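Local coordinates for ATP-dependent DNA helicase uvsW (Enterobacteria phage T4, PDB 1RIF), which couples ATP hydrolysis to 3'-5' unwinding and branch migration of DNA in phage recombination, repair and the reorganization of stalled replication forks, at residues K159-T170 against A205-V215. The protein carries 1 engineered substitution. Numbering follows the deposited sequence.
Sequences KILIIVPTTALT and APVVVGTWQTV
I163 lays its CG2 methyl over one face of the W212 indole, 3.6 Å from the centroid of the five-membered ring and 10° off the ring normal, a CH-pi contact. A chi1 of -55° sets CG2 anti to the backbone N, and an extended chi2 (178°) carries CD1 along the same face of the indole to the six-membered ring, 4.0 Å from W212 CH2. V215 CG1 closes on I163 CD1, and helix 239-245 packs against both W212 and V215.

Behind this corner, strands 159-163 and 207-210 run parallel. Five nearly straight backbone bonds join the two segments, from I160 N to P206 O (2.7 Å) through to V164 N and G210 O (2.7 Å). I160, I162, V207 and V209 fill the sheet face turned away from W212; there I162 CD1 reaches V207 CG1 at 3.7 Å. Beyond the strands, T211 CG2 presses against T166 C (3.3 Å), while T170 packs on the V209 side of the sheet, its OG1 3.7 Å from G210 CA.

The ends are wetter. One water links V164 O to W212 N, at the start of helix 212-215, and another bridges P165 O and Q213 NE2 only weakly. At the other end, the extended K159 chain passes A205 O, which a water joins to NZ; NZ also bonds to N203 O.

The two strands are neighbours in the parallel sheet (order 188-190, 207-210, 159-163, 226-232) of the first, ATP-binding RecA-like domain of this superfamily 2 helicase; strand 226-232 runs into the predicted DEAH box.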
ATOM      1  N   LYS A 159      13.905  -0.942  -2.100  1.00 19.46           N
ATOM      2  CA  LYS A 159      13.408  -0.746  -3.453  1.00 16.68           C
ATOM      3  C   LYS A 159      11.968  -0.269  -3.400  1.00 15.44           C
ATOM      4  O   LYS A 159      11.331  -0.295  -2.340  1.00 12.97           O
ATOM      5  CB  LYS A 159      13.478  -2.043  -4.250  1.00 16.47           C
ATOM      6  CG  LYS A 159      14.869  -2.403  -4.723  1.00 16.86           C
ATOM      7  CD  LYS A 159      14.807  -3.615  -5.620  1.00 20.81           C
ATOM      8  CE  LYS A 159      16.162  -3.945  -6.209  1.00 23.43           C
ATOM      9  NZ  LYS A 159      16.060  -5.169  -7.051  1.00 29.44           N
ATOM     10  N   ILE A 160      11.467   0.169  -4.551  1.00 16.94           N
ATOM     11  CA  ILE A 160      10.095   0.656  -4.675  1.00 16.53           C
ATOM     12  C   ILE A 160       9.337  -0.222  -5.680  1.00 16.73           C
ATOM     13  O   ILE A 160       9.810  -0.443  -6.804  1.00 16.22           O
ATOM     14  CB  ILE A 160      10.047   2.136  -5.168  1.00 15.71           C
ATOM     15  CG1 ILE A 160      10.910   3.031  -4.268  1.00 15.44           C
ATOM     16  CG2 ILE A 160       8.613   2.644  -5.151  1.00 14.81           C
ATOM     17  CD1 ILE A 160      12.151   3.589  -4.968  1.00 15.30           C
ATOM     18  N   LEU A 161       8.179  -0.739  -5.255  1.00 15.43           N
ATOM     19  CA  LEU A 161       7.337  -1.583  -6.109  1.00 15.34           C
ATOM     20  C   LEU A 161       6.122  -0.759  -6.497  1.00 16.07           C
ATOM     21  O   LEU A 161       5.420  -0.237  -5.628  1.00 15.58           O
ATOM     22  CB  LEU A 161       6.843  -2.825  -5.358  1.00 14.97           C
ATOM     23  CG  LEU A 161       6.425  -4.103  -6.111  1.00 15.45           C
ATOM     24  CD1 LEU A 161       5.261  -4.727  -5.369  1.00 15.01           C
ATOM     25  CD2 LEU A 161       6.032  -3.835  -7.545  1.00 17.28           C
ATOM     26  N   ILE A 162       5.878  -0.643  -7.799  1.00 15.00           N
ATOM     27  CA  ILE A 162       4.735   0.096  -8.295  1.00 14.79           C
ATOM     28  C   ILE A 162       3.894  -0.883  -9.102  1.00 13.97           C
ATOM     29  O   ILE A 162       4.384  -1.479 -10.053  1.00 14.56           O
ATOM     30  CB  ILE A 162       5.187   1.269  -9.179  1.00 15.88           C
ATOM     31  CG1 ILE A 162       6.203   2.114  -8.408  1.00 16.00           C
ATOM     32  CG2 ILE A 162       3.981   2.138  -9.576  1.00 15.13           C
ATOM     33  CD1 ILE A 162       6.795   3.223  -9.221  1.00 20.62           C
ATOM     34  N   ILE A 163       2.637  -1.057  -8.704  1.00 13.78           N
ATOM     35  CA  ILE A 163       1.724  -1.982  -9.382  1.00 13.50           C
ATOM     36  C   ILE A 163       0.724  -1.199 -10.240  1.00 13.38           C
ATOM     37  O   ILE A 163       0.042  -0.311  -9.750  1.00 13.25           O
ATOM     38  CB  ILE A 163       0.949  -2.859  -8.339  1.00 12.72           C
ATOM     39  CG1 ILE A 163       1.950  -3.584  -7.424  1.00 14.95           C
ATOM     40  CG2 ILE A 163       0.050  -3.884  -9.052  1.00 12.00           C
ATOM     41  CD1 ILE A 163       1.314  -4.452  -6.323  1.00 16.24           C
ATOM     42  N   VAL A 164       0.649  -1.519 -11.526  1.00 16.12           N
ATOM     43  CA  VAL A 164      -0.278  -0.826 -12.414  1.00 18.05           C
ATOM     44  C   VAL A 164      -1.271  -1.831 -12.996  1.00 19.33           C
ATOM     45  O   VAL A 164      -1.004  -3.031 -13.015  1.00 19.65           O
ATOM     46  CB  VAL A 164       0.468  -0.067 -13.569  1.00 17.16           C
ATOM     47  CG1 VAL A 164       1.376   1.006 -12.980  1.00 16.88           C
ATOM     48  CG2 VAL A 164       1.249  -1.041 -14.443  1.00 17.10           C
ATOM     49  N   PRO A 165      -2.435  -1.351 -13.465  1.00 20.11           N
ATOM     50  CA  PRO A 165      -3.443  -2.253 -14.030  1.00 20.63           C
ATOM     51  C   PRO A 165      -3.105  -3.061 -15.283  1.00 21.27           C
ATOM     52  O   PRO A 165      -3.625  -4.168 -15.448  1.00 23.03           O
ATOM     53  CB  PRO A 165      -4.662  -1.346 -14.216  1.00 20.67           C
ATOM     54  CG  PRO A 165      -4.084   0.018 -14.334  1.00 22.62           C
ATOM     55  CD  PRO A 165      -2.960   0.021 -13.341  1.00 19.70           C
ATOM     56  N   THR A 166      -2.237  -2.553 -16.159  1.00 20.02           N
ATOM     57  CA  THR A 166      -1.905  -3.295 -17.383  1.00 18.93           C
ATOM     58  C   THR A 166      -0.446  -3.186 -17.797  1.00 18.67           C
ATOM     59  O   THR A 166       0.282  -2.313 -17.329  1.00 19.34           O
ATOM     60  CB  THR A 166      -2.739  -2.812 -18.590  1.00 18.61           C
ATOM     61  OG1 THR A 166      -2.334  -1.484 -18.949  1.00 18.61           O
ATOM     62  CG2 THR A 166      -4.224  -2.804 -18.259  1.00 18.46           C
ATOM     63  N   THR A 167      -0.033  -4.070 -18.698  1.00 19.95           N
ATOM     64  CA  THR A 167       1.338  -4.069 -19.194  1.00 21.12           C
ATOM     65  C   THR A 167       1.651  -2.780 -19.936  1.00 20.64           C
ATOM     66  O   THR A 167       2.762  -2.264 -19.855  1.00 23.19           O
ATOM     67  CB  THR A 167       1.598  -5.255 -20.140  1.00 24.59           C
ATOM     68  OG1 THR A 167       1.686  -6.469 -19.384  1.00 26.61           O
ATOM     69  CG2 THR A 167       2.899  -5.051 -20.893  1.00 25.74           C
ATOM     70  N   ALA A 168       0.681  -2.258 -20.670  1.00 20.70           N
ATOM     71  CA  ALA A 168       0.894  -1.014 -21.401  1.00 21.28           C
ATOM     72  C   ALA A 168       1.178   0.127 -20.426  1.00 19.61           C
ATOM     73  O   ALA A 168       1.952   1.027 -20.732  1.00 19.51           O
ATOM     74  CB  ALA A 168      -0.339  -0.678 -22.255  1.00 20.96           C
ATOM     75  N   LEU A 169       0.552   0.080 -19.251  1.00 18.60           N
ATOM     76  CA  LEU A 169       0.730   1.119 -18.244  1.00 18.77           C
ATOM     77  C   LEU A 169       2.048   0.975 -17.496  1.00 18.39           C
ATOM     78  O   LEU A 169       2.532   1.916 -16.868  1.00 18.45           O
ATOM     79  CB  LEU A 169      -0.447   1.108 -17.267  1.00 17.59           C
ATOM     80  CG  LEU A 169      -1.731   1.584 -17.943  1.00 16.43           C
ATOM     81  CD1 LEU A 169      -2.915   1.327 -17.050  1.00 16.69           C
ATOM     82  CD2 LEU A 169      -1.601   3.065 -18.262  1.00 18.16           C
ATOM     83  N   THR A 170       2.612  -0.222 -17.561  1.00 19.27           N
ATOM     84  CA  THR A 170       3.894  -0.516 -16.945  1.00 19.45           C
ATOM     85  C   THR A 170       4.929   0.316 -17.700  1.00 20.25           C
ATOM     86  O   THR A 170       5.751   1.012 -17.103  1.00 20.30           O
ATOM     87  CB  THR A 170       4.194  -2.026 -17.073  1.00 19.24           C
ATOM     88  OG1 THR A 170       3.518  -2.726 -16.014  1.00 21.32           O
ATOM     89  CG2 THR A 170       5.676  -2.307 -17.026  1.00 20.73           C
ATOM     90  N   ALA A 205      18.080  -2.218 -10.145  1.00 27.69           N
ATOM     91  CA  ALA A 205      17.204  -1.054 -10.264  1.00 23.37           C
ATOM     92  C   ALA A 205      16.341  -0.894  -9.025  1.00 20.02           C
ATOM     93  O   ALA A 205      15.680  -1.839  -8.597  1.00 20.29           O
ATOM     94  CB  ALA A 205      16.317  -1.188 -11.500  1.00 20.48           C
ATOM     95  N   PRO A 206      16.351   0.309  -8.419  1.00 18.96           N
ATOM     96  CA  PRO A 206      15.558   0.606  -7.216  1.00 17.55           C
ATOM     97  C   PRO A 206      14.035   0.590  -7.443  1.00 16.71           C
ATOM     98  O   PRO A 206      13.271   0.299  -6.525  1.00 16.86           O
ATOM     99  CB  PRO A 206      16.071   1.986  -6.797  1.00 16.19           C
ATOM    100  CG  PRO A 206      16.464   2.605  -8.110  1.00 16.32           C
ATOM    101  CD  PRO A 206      17.195   1.464  -8.779  1.00 16.96           C
ATOM    102  N   VAL A 207      13.595   0.904  -8.659  1.00 16.24           N
ATOM    103  CA  VAL A 207      12.169   0.903  -8.966  1.00 15.83           C
ATOM    104  C   VAL A 207      11.765  -0.299  -9.817  1.00 17.02           C
ATOM    105  O   VAL A 207      12.373  -0.569 -10.861  1.00 17.32           O
ATOM    106  CB  VAL A 207      11.727   2.181  -9.728  1.00 14.12           C
ATOM    107  CG1 VAL A 207      10.217   2.158  -9.929  1.00 12.18           C
ATOM    108  CG2 VAL A 207      12.139   3.428  -8.961  1.00 14.24           C
ATOM    109  N   VAL A 208      10.736  -1.010  -9.354  1.00 16.26           N
ATOM    110  CA  VAL A 208      10.200  -2.176 -10.055  1.00 17.58           C
ATOM    111  C   VAL A 208       8.723  -1.921 -10.388  1.00 17.13           C
ATOM    112  O   VAL A 208       7.930  -1.597  -9.511  1.00 17.11           O
ATOM    113  CB  VAL A 208      10.322  -3.460  -9.199  1.00 17.04           C
ATOM    114  CG1 VAL A 208       9.773  -4.646  -9.966  1.00 16.59           C
ATOM    115  CG2 VAL A 208      11.791  -3.706  -8.832  1.00 16.78           C
ATOM    116  N   VAL A 209       8.363  -2.063 -11.658  1.00 16.58           N
ATOM    117  CA  VAL A 209       6.993  -1.814 -12.079  1.00 17.89           C
ATOM    118  C   VAL A 209       6.341  -3.011 -12.760  1.00 16.44           C
ATOM    119  O   VAL A 209       6.902  -3.602 -13.685  1.00 16.83           O
ATOM    120  CB  VAL A 209       6.933  -0.614 -13.044  1.00 19.21           C
ATOM    121  CG1 VAL A 209       5.484  -0.326 -13.431  1.00 18.22           C
ATOM    122  CG2 VAL A 209       7.583   0.616 -12.388  1.00 18.10           C
ATOM    123  N   GLY A 210       5.143  -3.353 -12.302  1.00 17.26           N
ATOM    124  CA  GLY A 210       4.431  -4.473 -12.884  1.00 16.71           C
ATOM    125  C   GLY A 210       2.937  -4.459 -12.613  1.00 16.07           C
ATOM    126  O   GLY A 210       2.396  -3.522 -12.027  1.00 14.25           O
ATOM    127  N   THR A 211       2.269  -5.512 -13.057  1.00 15.01           N
ATOM    128  CA  THR A 211       0.835  -5.638 -12.877  1.00 14.81           C
ATOM    129  C   THR A 211       0.602  -6.671 -11.789  1.00 14.38           C
ATOM    130  O   THR A 211       1.526  -7.384 -11.406  1.00 16.47           O
ATOM    131  CB  THR A 211       0.164  -6.126 -14.172  1.00 15.37           C
ATOM    132  OG1 THR A 211       0.675  -7.417 -14.508  1.00 16.51           O
ATOM    133  CG2 THR A 211       0.455  -5.176 -15.321  1.00 15.68           C
ATOM    134  N   TRP A 212      -0.628  -6.749 -11.294  1.00 14.62           N
ATOM    135  CA  TRP A 212      -0.981  -7.713 -10.256  1.00 16.01           C
ATOM    136  C   TRP A 212      -0.749  -9.161 -10.664  1.00 17.94           C
ATOM    137  O   TRP A 212      -0.266  -9.969  -9.868  1.00 17.72           O
ATOM    138  CB  TRP A 212      -2.453  -7.558  -9.853  1.00 13.73           C
ATOM    139  CG  TRP A 212      -2.672  -6.523  -8.791  1.00 15.92           C
ATOM    140  CD1 TRP A 212      -3.254  -5.297  -8.938  1.00 11.31           C
ATOM    141  CD2 TRP A 212      -2.302  -6.633  -7.410  1.00 15.16           C
ATOM    142  NE1 TRP A 212      -3.273  -4.637  -7.730  1.00 14.73           N
ATOM    143  CE2 TRP A 212      -2.695  -5.436  -6.776  1.00 14.71           C
ATOM    144  CE3 TRP A 212      -1.676  -7.633  -6.647  1.00 15.18           C
ATOM    145  CZ2 TRP A 212      -2.485  -5.207  -5.408  1.00 16.21           C
ATOM    146  CZ3 TRP A 212      -1.468  -7.410  -5.288  1.00 15.64           C
ATOM    147  CH2 TRP A 212      -1.873  -6.203  -4.683  1.00 15.76           C
ATOM    148  N   GLN A 213      -1.096  -9.496 -11.902  1.00 22.41           N
ATOM    149  CA  GLN A 213      -0.950 -10.873 -12.354  1.00 24.04           C
ATOM    150  C   GLN A 213       0.495 -11.357 -12.369  1.00 24.16           C
ATOM    151  O   GLN A 213       0.756 -12.535 -12.153  1.00 24.61           O
ATOM    152  CB  GLN A 213      -1.601 -11.070 -13.728  1.00 27.17           C
ATOM    153  CG  GLN A 213      -0.790 -10.628 -14.920  1.00 32.50           C
ATOM    154  CD  GLN A 213      -1.334 -11.219 -16.207  1.00 34.67           C
ATOM    155  OE1 GLN A 213      -1.533 -12.425 -16.296  1.00 36.02           O
ATOM    156  NE2 GLN A 213      -1.578 -10.375 -17.208  1.00 36.30           N
ATOM    157  N   THR A 214       1.432 -10.452 -12.622  1.00 23.48           N
ATOM    158  CA  THR A 214       2.841 -10.821 -12.623  1.00 22.68           C
ATOM    159  C   THR A 214       3.310 -10.905 -11.183  1.00 22.16           C
ATOM    160  O   THR A 214       3.870 -11.908 -10.753  1.00 22.22           O
ATOM    161  CB  THR A 214       3.698  -9.770 -13.342  1.00 22.04           C
ATOM    162  OG1 THR A 214       3.432  -9.824 -14.748  1.00 22.84           O
ATOM    163  CG2 THR A 214       5.181 -10.025 -13.089  1.00 22.99           C
ATOM    164  N   VAL A 215       3.060  -9.827 -10.449  1.00 22.36           N
ATOM    165  CA  VAL A 215       3.447  -9.694  -9.056  1.00 21.17           C
ATOM    166  C   VAL A 215       3.003 -10.844  -8.149  1.00 21.24           C
ATOM    167  O   VAL A 215       3.783 -11.326  -7.327  1.00 20.70           O
ATOM    168  CB  VAL A 215       2.922  -8.343  -8.506  1.00 20.81           C
ATOM    169  CG1 VAL A 215       2.975  -8.319  -6.996  1.00 21.41           C
ATOM    170  CG2 VAL A 215       3.751  -7.211  -9.087  1.00 20.45           C
TER
HETATM  171  O   HOH W   1      15.376  -4.114  -9.594  1.00 21.95           O
HETATM  172  O   HOH W   2      -2.677  -5.190 -12.307  1.00 19.15           O
HETATM  173  O   HOH W   3      -2.657  -7.199 -16.407  1.00 43.11           O